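Local structure of acyl-CoA thioesterase (Alicyclobacillus acidocaldarius subsp. acidocaldarius, 3RQB) at residues F12-L18 with I43-T47; Q24-K30 with V75-E81; F69-K74 with Q100-T106. The protein is of unknown function but is built of two hotdog-type domains and probably acts as an acyl-CoA thioesterase, splitting the thioester of acyl-CoA. All coordinates share one frame; numbering follows the deposited sequence.

Interaction 1: residues F12-L18 with I43-T47; sequences FDDATAL and ITAAT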
loop_
_atom_site.group_PDB
_atom_site.type_symbol
_atom_site.label_atom_id
_atom_site.label_comp_id
_atom_site.label_asym_id
_atom_site.label_seq_id
_atom_site.Cartn_x
_atom_site.Cartn_y
_atom_site.Cartn_z
ATOM N N PHE B 12 3.880 23.535 8.347
ATOM C CA PHE B 12 3.301 22.205 8.411
ATOM C C PHE B 12 2.159 22.132 9.423
ATOM O O PHE B 12 1.051 21.698 9.093
ATOM C CB PHE B 12 4.378 21.190 8.786
ATOM C CG PHE B 12 3.872 19.783 8.880
ATOM C CD1 PHE B 12 3.240 19.334 10.028
ATOM C CD2 PHE B 12 4.018 18.909 7.819
ATOM C CE1 PHE B 12 2.770 18.037 10.114
ATOM C CE2 PHE B 12 3.549 17.607 7.900
ATOM C CZ PHE B 12 2.925 17.170 9.047
ATOM N N ASP B 13 2.430 22.545 10.656
ATOM C CA ASP B 13 1.399 22.538 11.685
ATOM C C ASP B 13 0.265 23.479 11.289
ATOM O O ASP B 13 -0.879 23.342 11.739
ATOM C CB ASP B 13 1.999 22.939 13.031
ATOM C CG ASP B 13 3.076 21.985 13.479
ATOM O OD1 ASP B 13 2.898 20.772 13.263
ATOM O OD2 ASP B 13 4.098 22.436 14.034
ATOM N N ASP B 14 0.599 24.438 10.438
ATOM C CA ASP B 14 -0.371 25.402 9.966
ATOM C C ASP B 14 -1.293 24.758 8.933
ATOM O O ASP B 14 -2.504 24.914 8.987
ATOM C CB ASP B 14 0.349 26.616 9.382
ATOM C CG ASP B 14 -0.436 27.897 9.552
ATOM O OD1 ASP B 14 -0.947 28.415 8.534
ATOM O OD2 ASP B 14 -0.548 28.377 10.703
ATOM N N ALA B 15 -0.718 24.012 7.999
ATOM C CA ALA B 15 -1.506 23.342 6.963
ATOM C C ALA B 15 -2.383 22.241 7.534
ATOM O O ALA B 15 -3.518 22.040 7.097
ATOM C CB ALA B 15 -0.594 22.765 5.907
ATOM N N THR B 16 -1.837 21.519 8.507
ATOM C CA THR B 16 -2.524 20.374 9.094
ATOM C C THR B 16 -3.319 20.763 10.331
ATOM O O THR B 16 -3.858 19.898 11.025
ATOM C CB THR B 16 -1.554 19.249 9.458
ATOM O OG1 THR B 16 -0.733 19.666 10.558
ATOM C CG2 THR B 16 -0.684 18.874 8.248
ATOM N N ALA B 17 -3.354 22.055 10.636
ATOM C CA ALA B 17 -4.188 22.529 11.731
ATOM C C ALA B 17 -5.639 22.150 11.443
ATOM O O ALA B 17 -6.155 22.420 10.352
ATOM C CB ALA B 17 -4.046 24.041 11.909
ATOM N N LEU B 18 -6.281 21.510 12.418
ATOM C CA LEU B 18 -7.679 21.113 12.302
ATOM C C LEU B 18 -8.471 21.619 13.497
ATOM O O LEU B 18 -7.908 22.077 14.499
ATOM C CB LEU B 18 -7.825 19.592 12.225
ATOM C CG LEU B 18 -7.109 18.866 11.084
ATOM C CD1 LEU B 18 -7.405 17.368 11.088
ATOM C CD2 LEU B 18 -7.486 19.492 9.745
ATOM N N ILE B 43 1.025 16.423 2.081
ATOM C CA ILE B 43 0.384 17.269 3.068
ATOM C C ILE B 43 -1.054 16.841 3.266
ATOM O O ILE B 43 -1.577 16.870 4.384
ATOM C CB ILE B 43 0.413 18.736 2.675
ATOM C CG1 ILE B 43 0.520 19.571 3.943
ATOM C CG2 ILE B 43 -0.830 19.100 1.867
ATOM C CD1 ILE B 43 1.434 18.938 4.974
ATOM N N THR B 44 -1.688 16.444 2.170
ATOM C CA THR B 44 -3.061 15.987 2.213
ATOM C C THR B 44 -3.143 14.715 3.037
ATOM O O THR B 44 -4.107 14.489 3.762
ATOM C CB THR B 44 -3.580 15.679 0.813
ATOM O OG1 THR B 44 -3.440 16.838 -0.017
ATOM C CG2 THR B 44 -5.041 15.257 0.877
ATOM N N ALA B 45 -2.122 13.880 2.915
ATOM C CA ALA B 45 -2.087 12.603 3.617
ATOM C C ALA B 45 -1.776 12.801 5.096
ATOM O O ALA B 45 -2.385 12.151 5.945
ATOM C CB ALA B 45 -1.075 11.651 2.964
ATOM N N ALA B 46 -0.824 13.689 5.393
ATOM C CA ALA B 46 -0.512 14.067 6.770
ATOM C C ALA B 46 -1.788 14.585 7.421
ATOM O O ALA B 46 -2.198 14.126 8.485
ATOM C CB ALA B 46 0.567 15.129 6.796
ATOM N N THR B 47 -2.434 15.527 6.748
ATOM C CA THR B 47 -3.756 15.976 7.163
ATOM C C THR B 47 -4.753 14.831 7.423
ATOM O O THR B 47 -5.414 14.821 8.449
ATOM C CB THR B 47 -4.348 16.938 6.135
ATOM O OG1 THR B 47 -3.580 18.145 6.134
ATOM C CG2 THR B 47 -5.781 17.255 6.491
#
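T16 and T47 bring the two segments closest: their CA atoms, 5.0 Å apart, form the nearest backbone pair. The side chain of T16 can be followed outward from CB, which lies 4.0 Å from T47 OG1. There it divides. The methyl CG2 goes on across the contact, 3.7 Å from T47 OG1 and 3.9 Å from I43 CD1, with the methyl of A46 slightly farther off; the same carbon sits over one face of the F12 ring, displaced to its rim. The hydroxyl turns back to its own helix end, where T16 OG1 donates to F12 O at 3.1 Å, the carbonyl that also accepts from T16 N. This division follows from chi1 of 69°, which puts OG1 between N and C of its own backbone and CG2 opposite the carbonyl carbon.

The F12 ring and the I43 side chain pass each other pointing opposite ways. CD2 and CE2 of the ring meet I43 CD1, and F12 CZ reaches A46 CB at 3.8 Å, both partners lying obliquely to the ring. Lower on the isoleucine, I43 CG1 is 3.9 Å from A15 CB. The hydroxyl of T47 is likewise used inside its helix: OG1 donates to I43 O at 2.9 Å, arriving on the opposite face of that carbonyl from T47 N.

The short helix 11-15 packs on 41-53, the long helix of the N-terminal hotdog domain. Helix 182-188 contributes A183, A184 and A187 to the surroundings of F12, and D13 forms a salt bridge to R178. No hydrogen bond crosses between the segments, and both threonine hydroxyls are spent on local carbonyls; cohesion here therefore rests on van der Waals packing, mostly of methyl groups and one aromatic ring, with a methyl set against the T47 hydroxyl oxygen.

Interaction 2: residues Q24-K30 with V75-E81; sequences QFHGQVK and VAPFVIE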
loop_
_atom_site.group_PDB
_atom_site.type_symbol
_atom_site.label_atom_id
_atom_site.label_comp_id
_atom_site.label_asym_id
_atom_site.label_seq_id
_atom_site.Cartn_x
_atom_site.Cartn_y
_atom_site.Cartn_z
ATOM N N GLN B 24 -17.412 16.317 12.690
ATOM C CA GLN B 24 -16.412 16.338 11.638
ATOM C C GLN B 24 -15.247 17.305 11.920
ATOM O O GLN B 24 -15.333 18.187 12.781
ATOM C CB GLN B 24 -17.103 16.644 10.313
ATOM C CG GLN B 24 -18.303 15.736 10.075
ATOM C CD GLN B 24 -19.119 16.141 8.871
ATOM O OE1 GLN B 24 -19.708 15.295 8.194
ATOM N NE2 GLN B 24 -19.162 17.442 8.596
ATOM N N PHE B 25 -14.146 17.102 11.205
ATOM C CA PHE B 25 -12.966 17.956 11.295
ATOM C C PHE B 25 -12.949 19.014 10.211
ATOM O O PHE B 25 -13.345 18.763 9.068
ATOM C CB PHE B 25 -11.693 17.126 11.175
ATOM C CG PHE B 25 -11.355 16.371 12.417
ATOM C CD1 PHE B 25 -11.691 15.030 12.544
ATOM C CD2 PHE B 25 -10.714 17.003 13.470
ATOM C CE1 PHE B 25 -11.383 14.322 13.693
ATOM C CE2 PHE B 25 -10.403 16.303 14.625
ATOM C CZ PHE B 25 -10.742 14.954 14.737
ATOM N N HIS B 26 -12.465 20.198 10.565
ATOM C CA HIS B 26 -12.421 21.291 9.615
ATOM C C HIS B 26 -11.002 21.713 9.355
ATOM O O HIS B 26 -10.191 21.787 10.270
ATOM C CB HIS B 26 -13.243 22.454 10.135
ATOM C CG HIS B 26 -14.634 22.062 10.502
ATOM N ND1 HIS B 26 -15.729 22.400 9.737
ATOM C CD2 HIS B 26 -15.104 21.320 11.530
ATOM C CE1 HIS B 26 -16.818 21.901 10.292
ATOM N NE2 HIS B 26 -16.467 21.242 11.383
ATOM N N GLY B 27 -10.709 21.969 8.090
ATOM C CA GLY B 27 -9.399 22.429 7.699
ATOM C C GLY B 27 -9.483 23.275 6.447
ATOM O O GLY B 27 -10.539 23.408 5.819
ATOM N N GLN B 28 -8.357 23.870 6.094
ATOM C CA GLN B 28 -8.267 24.619 4.866
ATOM C C GLN B 28 -7.138 24.011 4.095
ATOM O O GLN B 28 -6.124 23.631 4.690
ATOM C CB GLN B 28 -7.947 26.076 5.152
ATOM C CG GLN B 28 -9.164 26.949 5.264
ATOM C CD GLN B 28 -8.823 28.363 5.690
ATOM O OE1 GLN B 28 -8.191 28.568 6.724
ATOM N NE2 GLN B 28 -9.241 29.347 4.894
ATOM N N VAL B 29 -7.324 23.881 2.786
ATOM C CA VAL B 29 -6.205 23.545 1.928
ATOM C C VAL B 29 -5.374 24.814 1.817
ATOM O O VAL B 29 -5.879 25.870 1.420
ATOM C CB VAL B 29 -6.656 23.092 0.526
ATOM C CG1 VAL B 29 -5.457 22.968 -0.408
ATOM C CG2 VAL B 29 -7.406 21.784 0.610
ATOM N N LYS B 30 -4.104 24.710 2.190
ATOM C CA LYS B 30 -3.202 25.846 2.126
ATOM C C LYS B 30 -2.727 26.013 0.687
ATOM O O LYS B 30 -2.412 25.037 0.017
ATOM C CB LYS B 30 -2.005 25.622 3.050
ATOM C CG LYS B 30 -1.963 26.498 4.291
ATOM C CD LYS B 30 -0.634 26.283 5.017
ATOM C CE LYS B 30 -0.072 27.579 5.592
ATOM N NZ LYS B 30 1.416 27.631 5.491
ATOM N N VAL B 75 -8.400 24.786 -3.298
ATOM C CA VAL B 75 -7.763 25.330 -2.111
ATOM C C VAL B 75 -8.901 26.096 -1.484
ATOM O O VAL B 75 -9.218 27.250 -1.799
ATOM C CB VAL B 75 -6.640 26.310 -2.498
ATOM C CG1 VAL B 75 -5.871 26.733 -1.266
ATOM C CG2 VAL B 75 -5.706 25.673 -3.533
ATOM N N ALA B 76 -9.482 25.388 -0.536
ATOM C CA ALA B 76 -10.747 25.739 0.049
ATOM C C ALA B 76 -10.756 25.160 1.432
ATOM O O ALA B 76 -9.983 24.252 1.727
ATOM C CB ALA B 76 -11.904 25.183 -0.780
ATOM N N PRO B 77 -11.618 25.683 2.292
ATOM C CA PRO B 77 -11.955 24.824 3.423
ATOM C C PRO B 77 -12.464 23.477 2.907
ATOM O O PRO B 77 -12.999 23.367 1.790
ATOM C CB PRO B 77 -13.096 25.575 4.105
ATOM C CG PRO B 77 -12.941 26.994 3.672
ATOM C CD PRO B 77 -12.377 26.942 2.286
ATOM N N PHE B 78 -12.256 22.458 3.733
ATOM C CA PHE B 78 -12.719 21.102 3.498
ATOM C C PHE B 78 -13.193 20.556 4.822
ATOM O O PHE B 78 -13.013 21.186 5.869
ATOM C CB PHE B 78 -11.599 20.213 3.001
ATOM C CG PHE B 78 -10.451 20.146 3.938
ATOM C CD1 PHE B 78 -10.446 19.244 4.974
ATOM C CD2 PHE B 78 -9.380 21.011 3.799
ATOM C CE1 PHE B 78 -9.381 19.193 5.841
ATOM C CE2 PHE B 78 -8.312 20.969 4.672
ATOM C CZ PHE B 78 -8.310 20.059 5.686
ATOM N N VAL B 79 -13.824 19.392 4.759
ATOM C CA VAL B 79 -14.320 18.721 5.943
ATOM C C VAL B 79 -13.875 17.263 5.937
ATOM O O VAL B 79 -13.893 16.609 4.895
ATOM C CB VAL B 79 -15.846 18.811 5.987
ATOM C CG1 VAL B 79 -16.471 17.433 6.128
ATOM C CG2 VAL B 79 -16.271 19.722 7.108
ATOM N N ILE B 80 -13.466 16.750 7.094
ATOM C CA ILE B 80 -13.070 15.353 7.183
ATOM C C ILE B 80 -13.903 14.614 8.193
ATOM O O ILE B 80 -14.054 15.054 9.321
ATOM C CB ILE B 80 -11.615 15.194 7.606
ATOM C CG1 ILE B 80 -10.710 16.030 6.700
ATOM C CG2 ILE B 80 -11.215 13.713 7.562
ATOM C CD1 ILE B 80 -9.236 15.986 7.073
ATOM N N GLU B 81 -14.419 13.463 7.800
ATOM C CA GLU B 81 -15.178 12.642 8.722
ATOM C C GLU B 81 -14.387 11.384 9.038
ATOM O O GLU B 81 -14.273 10.490 8.200
ATOM C CB GLU B 81 -16.485 12.268 8.052
ATOM C CG GLU B 81 -17.447 11.518 8.914
ATOM C CD GLU B 81 -18.756 11.305 8.200
ATOM O OE1 GLU B 81 -19.539 12.279 8.093
ATOM O OE2 GLU B 81 -18.986 10.169 7.725
#
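I80 O receives the amide of F25 in one of the two shortest bonds of this contact, F25 N to I80 O at 2.8 Å, nearly straight at 174° and in the carbonyl plane. I80 N returns a bond to F25 O, closing a hydrogen-bonded antiparallel pair. Strand 25-28 pairs with the first part of strand 77-87 in the hotdog sheet, their N-to-C directions 151° apart. The next such pair is G27 with F78: F78 N reaches G27 O at 2.9 Å, whereas G27 N to F78 O is longer, 3.3 Å, and its donor stands above the carbonyl plane. Between them, H26 and V79 form a non-hydrogen-bonded pair, with V79 CG2 3.8 Å from H26 ND1; the other ring nitrogen of H26 bonds to D21.

F78 defines the opposite face of the sheet, which it shares with F25 and I80 and which packs on T47 and A51 of helix 41-53. Its chi1 of 58° sets the ring between its own backbone N and carbonyl carbon and folds it across the partner strand. There it lies flat over the glycine in a CH-pi contact, G27 CA being 3.7 Å from the ring centroid. Any CB on G27 would point into this ring, so the bare backbone and the aromatic group fit as a cross-strand pair. Cutting F78 back to an alanine is likely to uncover the G27 backbone, open a gap toward M98 and Q100, and take an apolar neighbour from V29. Beyond the ring the pairing persists for one more bond, V29 N to A76 O, while the valine crosses the phenylalanine at about a right angle, V29 CG2 lying 3.8 Å from F78 CD2.

Interaction 3: residues F69-K74 with Q100-T106; sequences FAAPAK and QDGEVVT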
loop_
_atom_site.group_PDB
_atom_site.type_symbol
_atom_site.label_atom_id
_atom_site.label_comp_id
_atom_site.label_asym_id
_atom_site.label_seq_id
_atom_site.Cartn_x
_atom_site.Cartn_y
_atom_site.Cartn_z
ATOM N N PHE B 69 -6.691 9.536 -3.594
ATOM C CA PHE B 69 -7.109 10.864 -4.033
ATOM C C PHE B 69 -8.185 10.744 -5.114
ATOM O O PHE B 69 -7.904 10.412 -6.279
ATOM C CB PHE B 69 -5.916 11.659 -4.565
ATOM C CG PHE B 69 -4.728 11.679 -3.631
ATOM C CD1 PHE B 69 -4.479 12.780 -2.825
ATOM C CD2 PHE B 69 -3.856 10.599 -3.564
ATOM C CE1 PHE B 69 -3.381 12.805 -1.960
ATOM C CE2 PHE B 69 -2.750 10.613 -2.701
ATOM C CZ PHE B 69 -2.514 11.716 -1.900
ATOM N N ALA B 70 -9.409 11.094 -4.717
ATOM C CA ALA B 70 -10.596 10.857 -5.524
ATOM C C ALA B 70 -10.696 11.917 -6.587
ATOM O O ALA B 70 -11.248 11.692 -7.661
ATOM C CB ALA B 70 -11.820 10.873 -4.656
ATOM N N ALA B 71 -10.099 13.060 -6.291
ATOM C CA ALA B 71 -10.206 14.227 -7.137
ATOM C C ALA B 71 -9.318 15.255 -6.488
ATOM O O ALA B 71 -9.186 15.261 -5.264
ATOM C CB ALA B 71 -11.634 14.715 -7.167
ATOM N N PRO B 72 -8.670 16.106 -7.306
ATOM C CA PRO B 72 -7.788 17.164 -6.792
ATOM C C PRO B 72 -8.544 18.118 -5.873
ATOM O O PRO B 72 -9.608 18.626 -6.234
ATOM C CB PRO B 72 -7.333 17.894 -8.065
ATOM C CG PRO B 72 -8.341 17.528 -9.104
ATOM C CD PRO B 72 -8.768 16.136 -8.777
ATOM N N ALA B 73 -7.997 18.365 -4.692
ATOM C CA ALA B 73 -8.683 19.228 -3.752
ATOM C C ALA B 73 -8.519 20.693 -4.164
ATOM O O ALA B 73 -7.431 21.111 -4.572
ATOM C CB ALA B 73 -8.165 18.986 -2.348
ATOM N N LYS B 74 -9.614 21.450 -4.087
ATOM C CA LYS B 74 -9.606 22.895 -4.318
ATOM C C LYS B 74 -8.850 23.534 -3.167
ATOM O O LYS B 74 -8.672 22.882 -2.128
ATOM C CB LYS B 74 -11.031 23.450 -4.383
ATOM C CG LYS B 74 -11.859 22.973 -5.582
ATOM C CD LYS B 74 -12.649 21.694 -5.286
ATOM C CE LYS B 74 -13.835 21.544 -6.243
ATOM N NZ LYS B 74 -13.742 22.470 -7.422
ATOM N N GLN B 100 -15.249 18.696 0.141
ATOM C CA GLN B 100 -15.369 20.131 -0.115
ATOM C C GLN B 100 -16.594 20.357 -0.979
ATOM O O GLN B 100 -16.775 19.668 -1.987
ATOM C CB GLN B 100 -14.161 20.644 -0.880
ATOM C CG GLN B 100 -13.024 21.073 -0.022
ATOM C CD GLN B 100 -11.789 21.315 -0.842
ATOM O OE1 GLN B 100 -11.608 20.702 -1.898
ATOM N NE2 GLN B 100 -10.932 22.220 -0.374
ATOM N N ASP B 101 -17.431 21.320 -0.605
ATOM C CA ASP B 101 -18.623 21.614 -1.396
ATOM C C ASP B 101 -19.481 20.359 -1.583
ATOM O O ASP B 101 -19.994 20.111 -2.676
ATOM C CB ASP B 101 -18.241 22.166 -2.776
ATOM C CG ASP B 101 -17.253 23.315 -2.699
ATOM O OD1 ASP B 101 -17.677 24.433 -2.330
ATOM O OD2 ASP B 101 -16.058 23.103 -3.023
ATOM N N GLY B 102 -19.616 19.560 -0.527
ATOM C CA GLY B 102 -20.488 18.395 -0.551
ATOM C C GLY B 102 -20.002 17.178 -1.329
ATOM O O GLY B 102 -20.636 16.128 -1.306
ATOM N N GLU B 103 -18.873 17.292 -2.013
ATOM C CA GLU B 103 -18.385 16.169 -2.802
ATOM C C GLU B 103 -17.146 15.532 -2.168
ATOM O O GLU B 103 -16.366 16.208 -1.486
ATOM C CB GLU B 103 -18.115 16.596 -4.249
ATOM C CG GLU B 103 -19.374 16.687 -5.111
ATOM C CD GLU B 103 -19.098 17.201 -6.519
ATOM O OE1 GLU B 103 -18.755 18.398 -6.660
ATOM O OE2 GLU B 103 -19.227 16.407 -7.482
ATOM N N VAL B 104 -16.983 14.226 -2.366
ATOM C CA VAL B 104 -15.821 13.547 -1.818
ATOM C C VAL B 104 -14.561 13.811 -2.619
ATOM O O VAL B 104 -14.465 13.490 -3.802
ATOM C CB VAL B 104 -15.990 12.038 -1.740
ATOM C CG1 VAL B 104 -14.738 11.442 -1.127
ATOM C CG2 VAL B 104 -17.205 11.680 -0.920
ATOM N N VAL B 105 -13.579 14.347 -1.915
ATOM C CA VAL B 105 -12.295 14.745 -2.457
ATOM C C VAL B 105 -11.246 13.652 -2.252
ATOM O O VAL B 105 -10.588 13.221 -3.206
ATOM C CB VAL B 105 -11.837 16.078 -1.864
ATOM C CG1 VAL B 105 -10.320 16.147 -1.830
ATOM C CG2 VAL B 105 -12.411 17.220 -2.674
ATOM N N THR B 106 -11.023 13.295 -0.987
ATOM C CA THR B 106 -10.008 12.321 -0.603
ATOM C C THR B 106 -10.526 11.306 0.433
ATOM O O THR B 106 -11.329 11.661 1.288
ATOM C CB THR B 106 -8.779 13.071 -0.053
ATOM O OG1 THR B 106 -8.273 13.940 -1.079
ATOM C CG2 THR B 106 -7.692 12.110 0.394
#
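K74 and Q100 cross obliquely, and the amide of Q100 spans the lysine backbone by both of its polar atoms. NE2 donates to K74 O at 2.9 Å and 170°; the oxygen lies almost in the plane of the Q100 amide, yet NE2 stands well above the plane of the K74 carbonyl. In the other direction, the bond from K74 N to Q100 OE1, 3.1 Å, is weak. With CG opposite the carbonyl carbon (chi1 -88°) and the chain extended beyond it, the glutamine reaches the loop. The lysine chain, bent at chi2 and chi4, brings K74 CD to 3.7 Å from Q100 OE1.

V105 is turned to meet A73, CG1 to CB at 3.6 Å. Its carbonyl faces the start of the loop: V105 O accepts from A70 N at 2.9 Å and, weakly, from A71 N. F69 pairs with T106 without hydrogen bonds, the hydroxyl lying obliquely to the ring. R86 and N88 of the second subunit bond to V104 O and A70 O, placing the residue before the bulge and the start of the loop against that subunit.

V105 and T106 both face M98 in a classic beta bulge, and Q100 to E103 form a type I' turn, typical of a tight two-residue beta hairpin.

How the interactions relate
The three contacts lie in the N-terminal half of the molecule, and interaction 2 joins the others, its centre about 10 Å from each of theirs. Toward interaction 1, the strand face meets helix 41-53 where I80 CD1 lies 3.7 Å from T47 CG2. Toward interaction 3, Q100 NE2 probably bonds to P77 O at 3.2 Å, and weakly to A76 O. Interactions 1 and 3, centres about 16 Å apart, still touch through T44, whose CB is 4.0 Å from F69 CE1. Together they follow the hotdog fold, a sheet wrapped round a long helix, from the helix through the sheet to the loop beside its hairpin.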